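Local coordinates for protein prolyl oligopeptidase (Novosphingobium capsulatum, PDB 1YR2) that probably acts as a serine endopeptidase that hydrolyses oligopeptides after proline and, less readily, after alanine, at residues A[51-56]-A[627-632]; A[83-88]-A[682-687]; A[360-365]-A[378-383]; A[605-610]-A[621-626]. All coordinates share one frame; numbering follows the deposited sequence.

Interaction 1: residues A[51-56]-A[627-632]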
# COMPACT_ATOMS: atom_id res chain seq x y z
N ASP A 51 -17.81 -33.96 18.99
CA ASP A 51 -18.65 -33.14 19.86
C ASP A 51 -17.96 -31.85 20.29
O ASP A 51 -16.91 -31.89 20.88
CB ASP A 51 -19.01 -33.91 21.14
CG ASP A 51 -19.73 -35.22 20.86
OD1 ASP A 51 -20.68 -35.25 20.05
OD2 ASP A 51 -19.44 -36.28 21.45
N HIS A 52 -18.57 -30.70 20.04
CA HIS A 52 -18.01 -29.44 20.45
C HIS A 52 -19.15 -28.67 21.10
O HIS A 52 -20.14 -28.36 20.47
CB HIS A 52 -17.40 -28.68 19.25
CG HIS A 52 -16.20 -29.36 18.63
ND1 HIS A 52 -14.94 -29.28 19.16
CD2 HIS A 52 -16.08 -30.11 17.50
CE1 HIS A 52 -14.09 -29.97 18.42
NE2 HIS A 52 -14.76 -30.48 17.40
N PHE A 53 -19.05 -28.43 22.40
CA PHE A 53 -19.99 -27.59 23.14
C PHE A 53 -21.45 -28.01 22.99
O PHE A 53 -22.33 -27.15 22.84
CB PHE A 53 -19.78 -26.14 22.70
CG PHE A 53 -18.36 -25.65 22.91
CD1 PHE A 53 -17.84 -25.53 24.20
CD2 PHE A 53 -17.54 -25.34 21.83
CE1 PHE A 53 -16.54 -25.09 24.40
CE2 PHE A 53 -16.24 -24.88 22.03
CZ PHE A 53 -15.73 -24.76 23.32
N GLY A 54 -21.68 -29.33 23.00
CA GLY A 54 -23.02 -29.90 22.85
C GLY A 54 -23.52 -30.04 21.41
O GLY A 54 -24.68 -30.45 21.16
N GLU A 55 -22.67 -29.66 20.47
CA GLU A 55 -23.00 -29.70 19.06
C GLU A 55 -22.16 -30.80 18.34
O GLU A 55 -21.10 -31.18 18.81
CB GLU A 55 -22.74 -28.31 18.44
CG GLU A 55 -23.81 -27.27 18.80
CD GLU A 55 -23.86 -26.06 17.84
OE1 GLU A 55 -23.64 -26.18 16.59
OE2 GLU A 55 -24.13 -24.94 18.35
N LYS A 56 -22.65 -31.31 17.22
CA LYS A 56 -21.89 -32.22 16.40
C LYS A 56 -21.34 -31.43 15.22
O LYS A 56 -22.08 -30.63 14.62
CB LYS A 56 -22.74 -33.37 15.90
CG LYS A 56 -23.57 -34.09 16.94
CD LYS A 56 -22.70 -34.84 17.91
CE LYS A 56 -23.45 -35.99 18.63
NZ LYS A 56 -22.46 -37.03 19.06
N ALA A 627 -18.39 -19.45 23.75
CA ALA A 627 -19.06 -18.32 23.12
C ALA A 627 -18.38 -17.89 21.79
O ALA A 627 -19.07 -17.59 20.80
CB ALA A 627 -19.10 -17.18 24.05
N ASP A 628 -17.04 -17.89 21.76
CA ASP A 628 -16.32 -17.48 20.53
C ASP A 628 -16.51 -18.56 19.45
O ASP A 628 -16.61 -18.25 18.28
CB ASP A 628 -14.82 -17.34 20.77
CG ASP A 628 -14.44 -16.15 21.62
OD1 ASP A 628 -15.33 -15.53 22.20
OD2 ASP A 628 -13.25 -15.79 21.77
N TRP A 629 -16.52 -19.81 19.86
CA TRP A 629 -16.77 -20.93 18.97
C TRP A 629 -18.16 -20.80 18.30
O TRP A 629 -18.28 -21.04 17.09
CB TRP A 629 -16.61 -22.28 19.71
CG TRP A 629 -16.74 -23.48 18.80
CD1 TRP A 629 -15.74 -24.18 18.24
CD2 TRP A 629 -17.95 -24.10 18.38
NE1 TRP A 629 -16.24 -25.20 17.47
CE2 TRP A 629 -17.60 -25.18 17.54
CE3 TRP A 629 -19.30 -23.86 18.62
CZ2 TRP A 629 -18.55 -26.01 16.94
CZ3 TRP A 629 -20.26 -24.69 18.00
CH2 TRP A 629 -19.87 -25.74 17.16
N ARG A 630 -19.18 -20.41 19.04
CA ARG A 630 -20.53 -20.32 18.48
C ARG A 630 -20.60 -19.21 17.45
O ARG A 630 -21.27 -19.35 16.42
CB ARG A 630 -21.59 -20.09 19.55
CG ARG A 630 -21.84 -21.31 20.42
CD ARG A 630 -23.08 -21.13 21.30
NE ARG A 630 -23.07 -22.09 22.39
CZ ARG A 630 -23.30 -23.40 22.26
NH1 ARG A 630 -23.60 -23.97 21.11
NH2 ARG A 630 -23.24 -24.16 23.35
N VAL A 631 -19.91 -18.10 17.73
CA VAL A 631 -19.84 -17.00 16.77
C VAL A 631 -19.16 -17.51 15.48
O VAL A 631 -19.66 -17.25 14.36
CB VAL A 631 -19.06 -15.82 17.38
CG1 VAL A 631 -18.53 -14.83 16.30
CG2 VAL A 631 -19.89 -15.13 18.37
N LEU A 632 -18.05 -18.24 15.62
CA LEU A 632 -17.28 -18.72 14.45
C LEU A 632 -18.08 -19.75 13.63
O LEU A 632 -18.04 -19.75 12.40
CB LEU A 632 -15.92 -19.35 14.85
CG LEU A 632 -14.86 -18.38 15.39
CD1 LEU A 632 -13.84 -19.11 16.21
CD2 LEU A 632 -14.22 -17.67 14.25
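Trp629 is the side chain that helix 626-633 pushes against the hairpin of strands 49-52 and 55-58. Its CG stands anti to the backbone N (chi1 -175°), and its CB already touches Phe53 CE2 at 3.5 Å. At the root of the indole, Phe53 CD2 lies over one face, 3.6 Å from Trp629 CG; the two rings cross obliquely. Further out, Trp629 CZ2 comes within 3.7 Å of His52 CB, while the imidazole itself is slid well to one side and has NE2 bonded to Glu50. At the far rim Trp629 CH2 meets Glu55 OE1 at 3.8 Å, the carboxylate at the ring's edge and turned almost perpendicular to it. The other Glu55 oxygen, OE2, makes a salt bridge with Arg630 NH1 at 3.0 Å. Arg630, extended from CG to NE, also sends NH2 to Phe53 O in the carbonyl plane (3.2 Å, N-H...O 142°), and Glu626 engages that same nitrogen. The charged clasp thus lies beside an aromatic cluster of His52, Phe53 and Trp629. What docks here is a beta-hairpin with a two-residue loop, a type I' turn, laid by the N-terminal part of the chain on a helix of the alpha/beta-hydrolase domain.

Interaction 2: residues A[83-88]-A[682-687]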
# COMPACT_ATOMS: atom_id res chain seq x y z
N ALA A 83 -5.40 -30.33 -12.74
CA ALA A 83 -5.53 -30.65 -14.15
C ALA A 83 -6.97 -30.44 -14.63
O ALA A 83 -7.19 -29.90 -15.74
CB ALA A 83 -5.08 -32.09 -14.42
N TYR A 84 -7.93 -30.80 -13.79
CA TYR A 84 -9.35 -30.61 -14.06
C TYR A 84 -9.67 -29.12 -14.26
O TYR A 84 -10.41 -28.74 -15.16
CB TYR A 84 -10.18 -31.17 -12.91
CG TYR A 84 -11.66 -31.10 -13.11
CD1 TYR A 84 -12.37 -29.98 -12.73
CD2 TYR A 84 -12.36 -32.15 -13.70
CE1 TYR A 84 -13.75 -29.89 -12.92
CE2 TYR A 84 -13.74 -32.08 -13.88
CZ TYR A 84 -14.42 -30.95 -13.49
OH TYR A 84 -15.76 -30.84 -13.68
N THR A 85 -9.14 -28.29 -13.40
CA THR A 85 -9.41 -26.87 -13.51
C THR A 85 -8.71 -26.26 -14.74
O THR A 85 -9.28 -25.40 -15.46
CB THR A 85 -8.97 -26.19 -12.26
OG1 THR A 85 -9.83 -26.59 -11.19
CG2 THR A 85 -9.14 -24.70 -12.37
N ALA A 86 -7.48 -26.69 -14.99
CA ALA A 86 -6.71 -26.12 -16.10
C ALA A 86 -7.39 -26.42 -17.45
O ALA A 86 -7.45 -25.54 -18.32
CB ALA A 86 -5.30 -26.62 -16.08
N ALA A 87 -7.92 -27.63 -17.59
CA ALA A 87 -8.70 -28.06 -18.75
C ALA A 87 -9.95 -27.23 -18.99
O ALA A 87 -10.30 -26.97 -20.13
CB ALA A 87 -9.08 -29.56 -18.63
N TYR A 88 -10.63 -26.83 -17.91
CA TYR A 88 -11.79 -25.96 -18.03
C TYR A 88 -11.38 -24.53 -18.43
O TYR A 88 -11.97 -23.94 -19.32
CB TYR A 88 -12.58 -25.93 -16.73
CG TYR A 88 -13.81 -25.06 -16.80
CD1 TYR A 88 -15.02 -25.57 -17.28
CD2 TYR A 88 -13.77 -23.73 -16.43
CE1 TYR A 88 -16.14 -24.76 -17.37
CE2 TYR A 88 -14.87 -22.92 -16.54
CZ TYR A 88 -16.04 -23.43 -17.01
OH TYR A 88 -17.14 -22.60 -17.13
N PRO A 682 -19.74 -24.22 -12.29
CA PRO A 682 -18.44 -24.82 -11.91
C PRO A 682 -17.97 -24.35 -10.52
O PRO A 682 -18.01 -23.14 -10.28
CB PRO A 682 -17.47 -24.25 -12.93
CG PRO A 682 -18.27 -23.60 -13.97
CD PRO A 682 -19.62 -23.30 -13.43
N HIS A 683 -17.52 -25.27 -9.67
CA HIS A 683 -16.97 -24.98 -8.36
C HIS A 683 -15.59 -25.62 -8.34
O HIS A 683 -15.44 -26.84 -8.16
CB HIS A 683 -17.92 -25.56 -7.33
CG HIS A 683 -19.30 -24.97 -7.41
ND1 HIS A 683 -20.46 -25.71 -7.29
CD2 HIS A 683 -19.70 -23.70 -7.70
CE1 HIS A 683 -21.50 -24.91 -7.43
NE2 HIS A 683 -21.07 -23.69 -7.69
N LEU A 684 -14.58 -24.79 -8.63
CA LEU A 684 -13.29 -25.25 -9.07
C LEU A 684 -12.20 -24.70 -8.20
O LEU A 684 -12.39 -23.68 -7.57
CB LEU A 684 -12.96 -24.75 -10.49
CG LEU A 684 -13.94 -25.15 -11.60
CD1 LEU A 684 -13.49 -24.54 -12.95
CD2 LEU A 684 -14.08 -26.63 -11.69
N ILE A 685 -11.06 -25.39 -8.18
CA ILE A 685 -9.90 -24.86 -7.47
C ILE A 685 -8.72 -24.79 -8.42
O ILE A 685 -8.36 -25.78 -9.02
CB ILE A 685 -9.58 -25.65 -6.14
CG1 ILE A 685 -8.44 -24.98 -5.39
CG2 ILE A 685 -9.21 -27.12 -6.47
CD1 ILE A 685 -8.10 -25.60 -4.07
N ARG A 686 -8.11 -23.61 -8.53
CA ARG A 686 -6.90 -23.42 -9.33
C ARG A 686 -5.73 -23.45 -8.37
O ARG A 686 -5.62 -22.59 -7.49
CB ARG A 686 -6.96 -22.10 -10.07
CG ARG A 686 -5.76 -21.80 -10.97
CD ARG A 686 -5.75 -20.36 -11.41
NE ARG A 686 -4.75 -20.12 -12.44
CZ ARG A 686 -3.44 -19.96 -12.22
NH1 ARG A 686 -2.95 -19.98 -10.99
NH2 ARG A 686 -2.60 -19.75 -13.23
N ILE A 687 -4.88 -24.44 -8.52
CA ILE A 687 -3.80 -24.66 -7.59
C ILE A 687 -2.46 -24.41 -8.31
O ILE A 687 -2.12 -25.14 -9.27
CB ILE A 687 -3.85 -26.06 -7.02
CG1 ILE A 687 -5.22 -26.39 -6.42
CG2 ILE A 687 -2.81 -26.16 -5.92
CD1 ILE A 687 -5.44 -27.86 -6.07
O HOH W 1 -11.27 -28.01 -9.49
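Leu684 is the main bump of this contact, and it fits between two tyrosines that stand one turn apart on helix 72-89. The helix crosses strand 683-687 nearly at right angles (103° between directions), with the axes 7.4 Å apart at their closest. Tyr84 and Tyr88 both hold CG anti to the backbone N, so their rings project from the same side of the helix and frame a notch. The two methyls of Leu684 share it: CD2 meets the edge of the Tyr84 ring, in its plane, 3.5 Å from Tyr84 CE1, while CD1 lies 3.6 Å from Tyr88 CD2. Pro682 packs against the tip of the Tyr88 ring, its CG 3.5 Å from Tyr88 OH. Beyond the leucine, Thr85 is the helix's own knob, pressed on the strand backbone. Its OG1 donates to Ile685 O at 2.7 Å, approaching from above the carbonyl plane, 59° out of it. Gln81 O is also hydrogen-bonded to this hydroxyl, so its one proton is presumably shared between the two carbonyls. A water bridges the two segments, giving a proton to Thr85 OG1 at 2.6 Å and accepting one from Ile685 N at 2.9 Å. Ile685 N and O lie on the side of the strand that no further strand covers; Leu684 and Arg686 bond instead to strand 649-654. Phe712 and Phe716 of helix 699-717 pack beside the leucine, proline and Tyr88. This is the edge strand of an alpha/beta-hydrolase sheet, with an N-terminal helix lying across it, bonded to Ile685 O directly and to Ile685 N through a water.

Interaction 3: residues A[360-365]-A[378-383]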
# COMPACT_ATOMS: atom_id res chain seq x y z
N PRO A 360 -4.53 21.83 14.98
CA PRO A 360 -4.92 20.89 16.02
C PRO A 360 -5.36 19.58 15.40
O PRO A 360 -5.59 19.52 14.19
CB PRO A 360 -6.08 21.59 16.71
CG PRO A 360 -6.69 22.47 15.64
CD PRO A 360 -5.58 22.84 14.74
N GLU A 361 -5.41 18.56 16.24
CA GLU A 361 -5.91 17.27 15.86
C GLU A 361 -7.26 17.43 15.20
O GLU A 361 -8.12 18.16 15.69
CB GLU A 361 -5.99 16.32 17.08
CG GLU A 361 -6.24 14.88 16.74
CD GLU A 361 -6.47 14.03 17.97
OE1 GLU A 361 -6.75 14.58 19.06
OE2 GLU A 361 -6.36 12.80 17.85
N SER A 362 -7.45 16.80 14.04
CA SER A 362 -8.79 16.78 13.44
C SER A 362 -9.50 15.42 13.60
O SER A 362 -9.01 14.54 14.30
CB SER A 362 -8.75 17.27 12.00
OG SER A 362 -8.66 16.25 11.06
N LYS A 363 -10.63 15.29 12.95
CA LYS A 363 -11.36 14.03 12.85
C LYS A 363 -10.69 13.01 11.95
O LYS A 363 -11.01 11.82 12.00
CB LYS A 363 -12.75 14.30 12.29
CG LYS A 363 -13.59 15.21 13.21
CD LYS A 363 -14.21 14.38 14.33
CE LYS A 363 -14.69 15.25 15.53
NZ LYS A 363 -15.99 14.76 16.04
N ASP A 364 -9.78 13.49 11.10
CA ASP A 364 -9.10 12.64 10.10
C ASP A 364 -7.68 12.36 10.52
O ASP A 364 -7.01 13.23 11.12
CB ASP A 364 -9.03 13.35 8.75
CG ASP A 364 -10.41 13.63 8.16
OD1 ASP A 364 -11.37 12.85 8.41
OD2 ASP A 364 -10.60 14.61 7.43
N ASN A 365 -7.19 11.16 10.18
CA ASN A 365 -5.84 10.76 10.46
C ASN A 365 -4.86 11.58 9.61
O ASN A 365 -4.97 11.62 8.37
CB ASN A 365 -5.67 9.27 10.22
CG ASN A 365 -4.36 8.73 10.75
OD1 ASN A 365 -3.77 9.29 11.69
ND2 ASN A 365 -3.91 7.61 10.18
N ALA A 378 -0.57 19.25 4.44
CA ALA A 378 -0.90 18.18 5.41
C ALA A 378 -1.76 17.14 4.71
O ALA A 378 -2.83 17.48 4.23
CB ALA A 378 -1.66 18.77 6.59
N SER A 379 -1.24 15.91 4.58
CA SER A 379 -1.95 14.83 3.95
C SER A 379 -2.76 13.99 4.96
O SER A 379 -2.20 13.29 5.81
CB SER A 379 -0.96 13.93 3.19
OG SER A 379 -0.41 14.68 2.15
N TYR A 380 -4.07 14.09 4.82
CA TYR A 380 -5.01 13.45 5.69
C TYR A 380 -5.68 12.29 4.99
O TYR A 380 -5.80 12.27 3.73
CB TYR A 380 -6.11 14.44 6.12
CG TYR A 380 -5.69 15.48 7.12
CD1 TYR A 380 -5.65 15.21 8.47
CD2 TYR A 380 -5.33 16.75 6.68
CE1 TYR A 380 -5.28 16.21 9.39
CE2 TYR A 380 -4.94 17.69 7.53
CZ TYR A 380 -4.94 17.46 8.90
OH TYR A 380 -4.55 18.51 9.74
N ILE A 381 -6.20 11.37 5.79
CA ILE A 381 -7.12 10.36 5.28
C ILE A 381 -8.53 10.85 5.65
O ILE A 381 -8.91 10.83 6.84
CB ILE A 381 -6.86 8.97 5.84
CG1 ILE A 381 -5.43 8.48 5.53
CG2 ILE A 381 -7.86 7.98 5.22
CD1 ILE A 381 -5.05 8.52 4.11
N HIS A 382 -9.23 11.30 4.62
CA HIS A 382 -10.58 11.84 4.68
C HIS A 382 -11.56 10.92 3.92
O HIS A 382 -11.54 10.83 2.71
CB HIS A 382 -10.55 13.22 4.01
CG HIS A 382 -11.83 13.99 4.15
ND1 HIS A 382 -12.24 14.52 5.35
CD2 HIS A 382 -12.78 14.32 3.24
CE1 HIS A 382 -13.40 15.14 5.19
NE2 HIS A 382 -13.76 15.02 3.92
N ASP A 383 -12.43 10.25 4.66
CA ASP A 383 -13.33 9.23 4.10
C ASP A 383 -12.62 8.27 3.14
O ASP A 383 -13.02 8.09 1.98
CB ASP A 383 -14.55 9.87 3.46
CG ASP A 383 -15.43 10.62 4.46
OD1 ASP A 383 -15.85 10.07 5.51
OD2 ASP A 383 -15.80 11.78 4.24
O HOH W 2 -4.30 17.77 12.27
O HOH W 3 -12.22 10.37 7.71
O HOH W 4 -9.03 9.22 8.94
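This contact lies in the beta-propeller domain, where the chain leaves strand 354-357 of one blade and enters the next, whose second strand is 375-382. Just before the entry Ser362 makes an ST turn, its OG accepting from Asp364 N at 3.0 Å. The turn presents the Asp364 carboxylate to His382: ND1 donates to OD2 at 2.7 Å on a nearly straight path (164°), almost in the imidazole plane but from above that of the carboxylate. Such a bond would tend to favour the ND1-protonated ring. The other oxygen, Asp364 OD1, takes a proton from a water that in turn accepts from Asp383 N. Along the backbone, Ile381 N donates to Asn365 O at 2.9 Å, and a second water links Asn365 N with Ile381 O. Tyr380 runs back under the loop, its CD1 edge 3.6 Å from Asp364 O, and a water joins Tyr380 OH to Pro360 O. Strands 365-372 and 385-392 lie on either side of 375-382 within the blade; Leu366 and Leu389, one from each, touch the Tyr380 side chain. Past the strand's end, Asp383 bonds to Tyr531 and Gln463, next to helix 532-537 and on strand 459-467.

Interaction 4: residues A[605-610]-A[621-626]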
# COMPACT_ATOMS: atom_id res chain seq x y z
N LEU A 605 -13.07 -22.92 12.46
CA LEU A 605 -13.03 -23.66 13.70
C LEU A 605 -11.63 -24.19 13.99
O LEU A 605 -11.35 -24.51 15.15
CB LEU A 605 -14.04 -24.82 13.70
CG LEU A 605 -15.48 -24.45 13.42
CD1 LEU A 605 -16.37 -25.72 13.59
CD2 LEU A 605 -15.91 -23.34 14.30
N ARG A 606 -10.80 -24.30 12.95
CA ARG A 606 -9.47 -24.89 13.07
C ARG A 606 -8.32 -23.97 12.61
O ARG A 606 -7.18 -24.42 12.49
CB ARG A 606 -9.44 -26.21 12.28
CG ARG A 606 -10.27 -27.31 12.90
CD ARG A 606 -10.31 -28.58 12.08
NE ARG A 606 -8.98 -29.18 11.91
CZ ARG A 606 -8.32 -29.82 12.86
NH1 ARG A 606 -8.81 -29.96 14.08
NH2 ARG A 606 -7.15 -30.33 12.60
N PHE A 607 -8.59 -22.70 12.39
CA PHE A 607 -7.59 -21.78 11.80
C PHE A 607 -6.35 -21.63 12.70
O PHE A 607 -5.22 -21.51 12.21
CB PHE A 607 -8.18 -20.40 11.52
CG PHE A 607 -8.47 -19.61 12.76
CD1 PHE A 607 -7.48 -18.86 13.34
CD2 PHE A 607 -9.72 -19.60 13.33
CE1 PHE A 607 -7.71 -18.14 14.47
CE2 PHE A 607 -9.95 -18.90 14.47
CZ PHE A 607 -8.92 -18.19 15.06
N ASP A 608 -6.57 -21.72 13.99
CA ASP A 608 -5.49 -21.59 14.95
C ASP A 608 -4.65 -22.86 15.19
O ASP A 608 -3.73 -22.84 16.01
CB ASP A 608 -6.01 -21.04 16.26
CG ASP A 608 -6.84 -22.04 17.03
OD1 ASP A 608 -7.50 -22.94 16.44
OD2 ASP A 608 -6.93 -21.93 18.26
N GLN A 609 -4.94 -23.94 14.46
CA GLN A 609 -4.19 -25.19 14.54
C GLN A 609 -3.01 -25.19 13.60
O GLN A 609 -2.26 -26.14 13.58
CB GLN A 609 -5.05 -26.39 14.15
CG GLN A 609 -6.44 -26.45 14.81
CD GLN A 609 -6.48 -27.23 16.10
OE1 GLN A 609 -5.46 -27.71 16.57
NE2 GLN A 609 -7.67 -27.37 16.67
N PHE A 610 -2.88 -24.16 12.76
CA PHE A 610 -1.85 -24.20 11.73
C PHE A 610 -0.85 -23.08 11.85
O PHE A 610 -1.09 -22.05 12.52
CB PHE A 610 -2.48 -24.24 10.33
CG PHE A 610 -3.52 -25.29 10.18
CD1 PHE A 610 -3.16 -26.62 9.96
CD2 PHE A 610 -4.86 -24.96 10.28
CE1 PHE A 610 -4.13 -27.58 9.84
CE2 PHE A 610 -5.83 -25.94 10.13
CZ PHE A 610 -5.46 -27.24 9.92
N GLY A 621 -11.31 -14.41 17.45
CA GLY A 621 -11.66 -15.03 18.71
C GLY A 621 -11.00 -16.37 18.88
O GLY A 621 -10.17 -16.78 18.03
N TYR A 622 -11.42 -17.09 19.94
CA TYR A 622 -10.74 -18.31 20.38
C TYR A 622 -11.65 -19.53 20.26
O TYR A 622 -12.67 -19.59 20.96
CB TYR A 622 -10.35 -18.16 21.85
CG TYR A 622 -9.35 -17.07 22.09
CD1 TYR A 622 -9.76 -15.77 22.22
CD2 TYR A 622 -7.99 -17.34 22.10
CE1 TYR A 622 -8.84 -14.74 22.41
CE2 TYR A 622 -7.08 -16.34 22.29
CZ TYR A 622 -7.50 -15.04 22.46
OH TYR A 622 -6.58 -13.99 22.60
N PRO A 623 -11.35 -20.45 19.35
CA PRO A 623 -12.19 -21.65 19.18
C PRO A 623 -12.39 -22.54 20.40
O PRO A 623 -13.40 -23.28 20.43
CB PRO A 623 -11.49 -22.43 18.09
CG PRO A 623 -10.76 -21.41 17.32
CD PRO A 623 -10.31 -20.37 18.29
N GLU A 624 -11.43 -22.52 21.32
CA GLU A 624 -11.50 -23.27 22.57
C GLU A 624 -12.47 -22.65 23.58
O GLU A 624 -12.82 -23.28 24.59
CB GLU A 624 -10.10 -23.41 23.21
CG GLU A 624 -9.49 -22.15 23.85
CD GLU A 624 -8.56 -21.37 22.90
OE1 GLU A 624 -8.63 -21.53 21.63
OE2 GLU A 624 -7.77 -20.55 23.43
N LYS A 625 -12.90 -21.42 23.32
CA LYS A 625 -13.86 -20.72 24.16
C LYS A 625 -15.30 -20.86 23.60
O LYS A 625 -15.56 -20.53 22.45
CB LYS A 625 -13.41 -19.27 24.33
CG LYS A 625 -14.45 -18.41 24.95
CD LYS A 625 -13.90 -17.10 25.50
CE LYS A 625 -15.01 -16.47 26.41
NZ LYS A 625 -14.74 -15.05 26.65
N GLU A 626 -16.24 -21.35 24.43
CA GLU A 626 -17.57 -21.70 23.92
C GLU A 626 -18.23 -20.60 23.13
O GLU A 626 -18.64 -20.82 21.99
CB GLU A 626 -18.53 -22.14 25.03
CG GLU A 626 -19.92 -22.51 24.51
CD GLU A 626 -20.77 -23.24 25.56
OE1 GLU A 626 -20.92 -22.73 26.66
OE2 GLU A 626 -21.28 -24.31 25.27
O HOH W 5 -7.98 -23.40 19.96
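Three side chains take the crowded first torsion here, with CG between the backbone N and the carbonyl carbon: Phe607 (chi1 71°), Asp608 (72°) and Glu624 (73°). For Phe607 it swings the ring across to Pro623, whose CG is 3.9 Å from Phe607 CE2, the two side chains crossing at about a right angle. The ring's outer tip, CZ, comes edge-on to Gly621 O at 3.5 Å; that carbonyl oxygen is buried and has no hydrogen-bonding partner. Tyr620 meets the same phenyl ring edge-to-face. Pro623 rests its CB 3.6 Å from Leu605 O and its CG 3.7 Å from Asp608 OD1, the aspartate reaching it tip to tip. Both segments belong to the long excursion of the alpha/beta-hydrolase domain between strands 594-598 and 649-654. Gly621, with positive phi, is the first residue beyond helix 617-620, and a type I turn from Tyr622 to Lys625 brings the chain to the N-cap of helix 626-633. Within that turn Glu624 bends again at chi2, which brings its carboxylate close to that of Asp608, the two planes nearly parallel. Asp608 OD2 and Glu624 OE1 are only 3.8 Å apart, an approach that would be repulsive and is probably eased by one water donating to both, 2.5 Å to the former and 2.6 Å to the latter. Arg614 is salt-bridged to both acids and should offset much of their charge.

In the fold
From the N terminus, residues 51-56 open interaction 1 and 83-88, on the next helix, open interaction 2. The chain then leaves for the propeller, where interaction 3 closes a short loop of its own between 360-365 and 378-383. Back in the hydrolase domain, interaction 4 closes another small loop from 605-610 to 621-626. The next residues, 627-632, complete interaction 1, so interactions 1 and 4 touch, their centres about 10 Å apart. Residues 682-687 finally close interaction 2. The two long loops therefore cross, each enclosing interactions 3 and 4, and both bind the N-terminal region to the hydrolase domain; interaction 3 lies across the molecule, its centre about 46 Å from that of interaction 2.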